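PDB 3TRB: virulence-associated protein I from Coxiella burnetii, which probably binds DNA through a helix-turn-helix domain, as the antidote component of a HigA-family addiction module. Local coordinates for residues L37-N42 / A59-K64. Numbering follows the deposited sequence.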
ATOM      1  N   LEU A  37      24.337  23.740   1.402  1.00 29.67           N
ATOM      2  CA  LEU A  37      23.283  22.957   2.037  1.00 27.96           C
ATOM      3  C   LEU A  37      23.129  23.299   3.513  1.00 28.74           C
ATOM      4  O   LEU A  37      22.143  22.922   4.145  1.00 27.27           O
ATOM      5  CB  LEU A  37      23.566  21.459   1.888  1.00 25.29           C
ATOM      6  CG  LEU A  37      23.693  20.927   0.458  1.00 24.94           C
ATOM      7  CD1 LEU A  37      23.914  19.422   0.468  1.00 23.03           C
ATOM      8  CD2 LEU A  37      22.458  21.283  -0.348  1.00 24.11           C
ATOM      9  N   ALA A  38      24.109  24.015   4.056  1.00 27.75           N
ATOM     10  CA  ALA A  38      24.117  24.367   5.473  1.00 30.82           C
ATOM     11  C   ALA A  38      24.226  23.128   6.361  1.00 32.40           C
ATOM     12  O   ALA A  38      23.487  22.982   7.334  1.00 33.06           O
ATOM     13  CB  ALA A  38      22.882  25.183   5.836  1.00 31.89           C
ATOM     14  N   ILE A  39      25.151  22.240   6.015  1.00 30.59           N
ATOM     15  CA  ILE A  39      25.415  21.046   6.810  1.00 30.83           C
ATOM     16  C   ILE A  39      26.918  20.879   6.995  1.00 31.28           C
ATOM     17  O   ILE A  39      27.703  21.429   6.222  1.00 29.53           O
ATOM     18  CB  ILE A  39      24.834  19.778   6.148  1.00 27.87           C
ATOM     19  CG1 ILE A  39      25.436  19.577   4.755  1.00 27.95           C
ATOM     20  CG2 ILE A  39      23.316  19.858   6.073  1.00 26.64           C
ATOM     21  CD1 ILE A  39      24.898  18.361   4.027  1.00 26.85           C
ATOM     22  N   PRO A  40      27.327  20.122   8.025  1.00 33.58           N
ATOM     23  CA  PRO A  40      28.758  19.913   8.272  1.00 33.62           C
ATOM     24  C   PRO A  40      29.445  19.320   7.050  1.00 30.67           C
ATOM     25  O   PRO A  40      28.863  18.471   6.372  1.00 27.16           O
ATOM     26  CB  PRO A  40      28.769  18.901   9.423  1.00 36.45           C
ATOM     27  CG  PRO A  40      27.461  19.095  10.107  1.00 35.80           C
ATOM     28  CD  PRO A  40      26.489  19.431   9.018  1.00 32.42           C
ATOM     29  N   THR A  41      30.664  19.770   6.767  1.00 31.44           N
ATOM     30  CA  THR A  41      31.431  19.227   5.654  1.00 32.86           C
ATOM     31  C   THR A  41      31.603  17.725   5.841  1.00 31.72           C
ATOM     32  O   THR A  41      31.605  16.964   4.876  1.00 31.09           O
ATOM     33  CB  THR A  41      32.820  19.888   5.539  1.00 35.13           C
ATOM     34  OG1 THR A  41      32.667  21.305   5.397  1.00 35.83           O
ATOM     35  CG2 THR A  41      33.569  19.343   4.334  1.00 32.78           C
ATOM     36  N   ASN A  42      31.741  17.308   7.096  1.00 31.11           N
ATOM     37  CA  ASN A  42      31.866  15.895   7.434  1.00 37.36           C
ATOM     38  C   ASN A  42      30.726  15.051   6.873  1.00 30.13           C
ATOM     39  O   ASN A  42      30.943  13.933   6.407  1.00 29.67           O
ATOM     40  CB  ASN A  42      31.946  15.716   8.951  1.00 47.91           C
ATOM     41  CG  ASN A  42      33.261  16.202   9.525  1.00 60.37           C
ATOM     42  OD1 ASN A  42      34.329  15.939   8.971  1.00 65.43           O
ATOM     43  ND2 ASN A  42      33.190  16.914  10.642  1.00 63.87           N
ATOM     44  N   ALA A  59      17.982  14.830   1.831  1.00 18.06           N
ATOM     45  CA  ALA A  59      17.271  14.761   0.562  1.00 20.10           C
ATOM     46  C   ALA A  59      16.549  16.072   0.262  1.00 20.61           C
ATOM     47  O   ALA A  59      16.566  16.553  -0.871  1.00 20.77           O
ATOM     48  CB  ALA A  59      16.288  13.599   0.567  1.00 18.67           C
ATOM     49  N   LEU A  60      15.919  16.644   1.283  1.00 21.12           N
ATOM     50  CA  LEU A  60      15.201  17.907   1.133  1.00 22.17           C
ATOM     51  C   LEU A  60      16.152  19.044   0.784  1.00 22.90           C
ATOM     52  O   LEU A  60      15.829  19.909  -0.030  1.00 22.27           O
ATOM     53  CB  LEU A  60      14.433  18.245   2.413  1.00 23.34           C
ATOM     54  CG  LEU A  60      13.180  17.417   2.708  1.00 24.16           C
ATOM     55  CD1 LEU A  60      12.643  17.735   4.093  1.00 22.37           C
ATOM     56  CD2 LEU A  60      12.120  17.667   1.648  1.00 22.83           C
ATOM     57  N   ARG A  61      17.328  19.038   1.403  1.00 22.82           N
ATOM     58  CA  ARG A  61      18.328  20.069   1.147  1.00 23.30           C
ATOM     59  C   ARG A  61      18.905  19.936  -0.261  1.00 21.09           C
ATOM     60  O   ARG A  61      19.040  20.927  -0.980  1.00 18.86           O
ATOM     61  CB  ARG A  61      19.436  20.015   2.199  1.00 22.34           C
ATOM     62  CG  ARG A  61      18.930  20.225   3.618  1.00 24.31           C
ATOM     63  CD  ARG A  61      20.049  20.152   4.642  1.00 24.98           C
ATOM     64  NE  ARG A  61      19.552  20.418   5.988  1.00 25.64           N
ATOM     65  CZ  ARG A  61      19.427  21.634   6.510  1.00 30.66           C
ATOM     66  NH1 ARG A  61      19.764  22.699   5.796  1.00 31.08           N
ATOM     67  NH2 ARG A  61      18.964  21.784   7.743  1.00 31.45           N
ATOM     68  N   LEU A  62      19.238  18.708  -0.647  1.00 21.36           N
ATOM     69  CA  LEU A  62      19.730  18.430  -1.991  1.00 23.76           C
ATOM     70  C   LEU A  62      18.695  18.814  -3.041  1.00 24.20           C
ATOM     71  O   LEU A  62      19.033  19.379  -4.082  1.00 26.76           O
ATOM     72  CB  LEU A  62      20.098  16.952  -2.136  1.00 23.99           C
ATOM     73  CG  LEU A  62      21.357  16.480  -1.409  1.00 21.55           C
ATOM     74  CD1 LEU A  62      21.444  14.961  -1.422  1.00 21.65           C
ATOM     75  CD2 LEU A  62      22.602  17.101  -2.029  1.00 21.25           C
ATOM     76  N   ALA A  63      17.432  18.507  -2.764  1.00 22.03           N
ATOM     77  CA  ALA A  63      16.345  18.827  -3.682  1.00 23.33           C
ATOM     78  C   ALA A  63      16.245  20.330  -3.923  1.00 27.09           C
ATOM     79  O   ALA A  63      16.087  20.777  -5.058  1.00 28.19           O
ATOM     80  CB  ALA A  63      15.027  18.285  -3.149  1.00 22.03           C
ATOM     81  N   LYS A  64      16.343  21.103  -2.846  1.00 26.94           N
ATOM     82  CA  LYS A  64      16.254  22.558  -2.925  1.00 25.07           C
ATOM     83  C   LYS A  64      17.450  23.146  -3.668  1.00 26.56           C
ATOM     84  O   LYS A  64      17.306  24.087  -4.446  1.00 27.96           O
ATOM     85  CB  LYS A  64      16.162  23.162  -1.520  1.00 27.82           C
ATOM     86  CG  LYS A  64      16.132  24.686  -1.484  1.00 32.48           C
ATOM     87  CD  LYS A  64      14.801  25.235  -1.966  1.00 38.34           C
ATOM     88  CE  LYS A  64      14.758  26.754  -1.866  1.00 41.19           C
ATOM     89  NZ  LYS A  64      14.903  27.228  -0.461  1.00 42.23           N
TER
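The turn of the helix-turn-helix, between helices 30-37 and 41-48, packs here against helix 56-66 through the long side chain of R61. Extended from CG to NE, that arm reaches over to the end of helix 30-37, where R61 NH1 meets L37 O at 2.9 Å; with an N-H...O angle of 128° the hydrogen bond is bent and weak. I39 CG2 lies against the aliphatic part of the same arm, 3.6 Å from R61 CD, the two side chains running past each other in opposite directions. In the helix-turn-helix of this HTH_XRE-family protein, helix 30-37 ends in a Schellman motif with A38 as its C-prime residue (phi 64°), and P40 takes the N-cap position before helix 41-48. A38 O sits over one face of the R61 guanidinium, 4.0 Å above its plane and offset toward the rim. The branched end of L37 reaches the helix: CD2 rests 3.5 Å from R61 O, and the L37 and L62 side chains cross obliquely, with L37 CD1 3.7 Å from L62 CD2. L62 continues the apolar packing to W73 of helix 70-96. R61 also forms salt bridges, from NE to D57 and from NH1 to E96 of the second subunit.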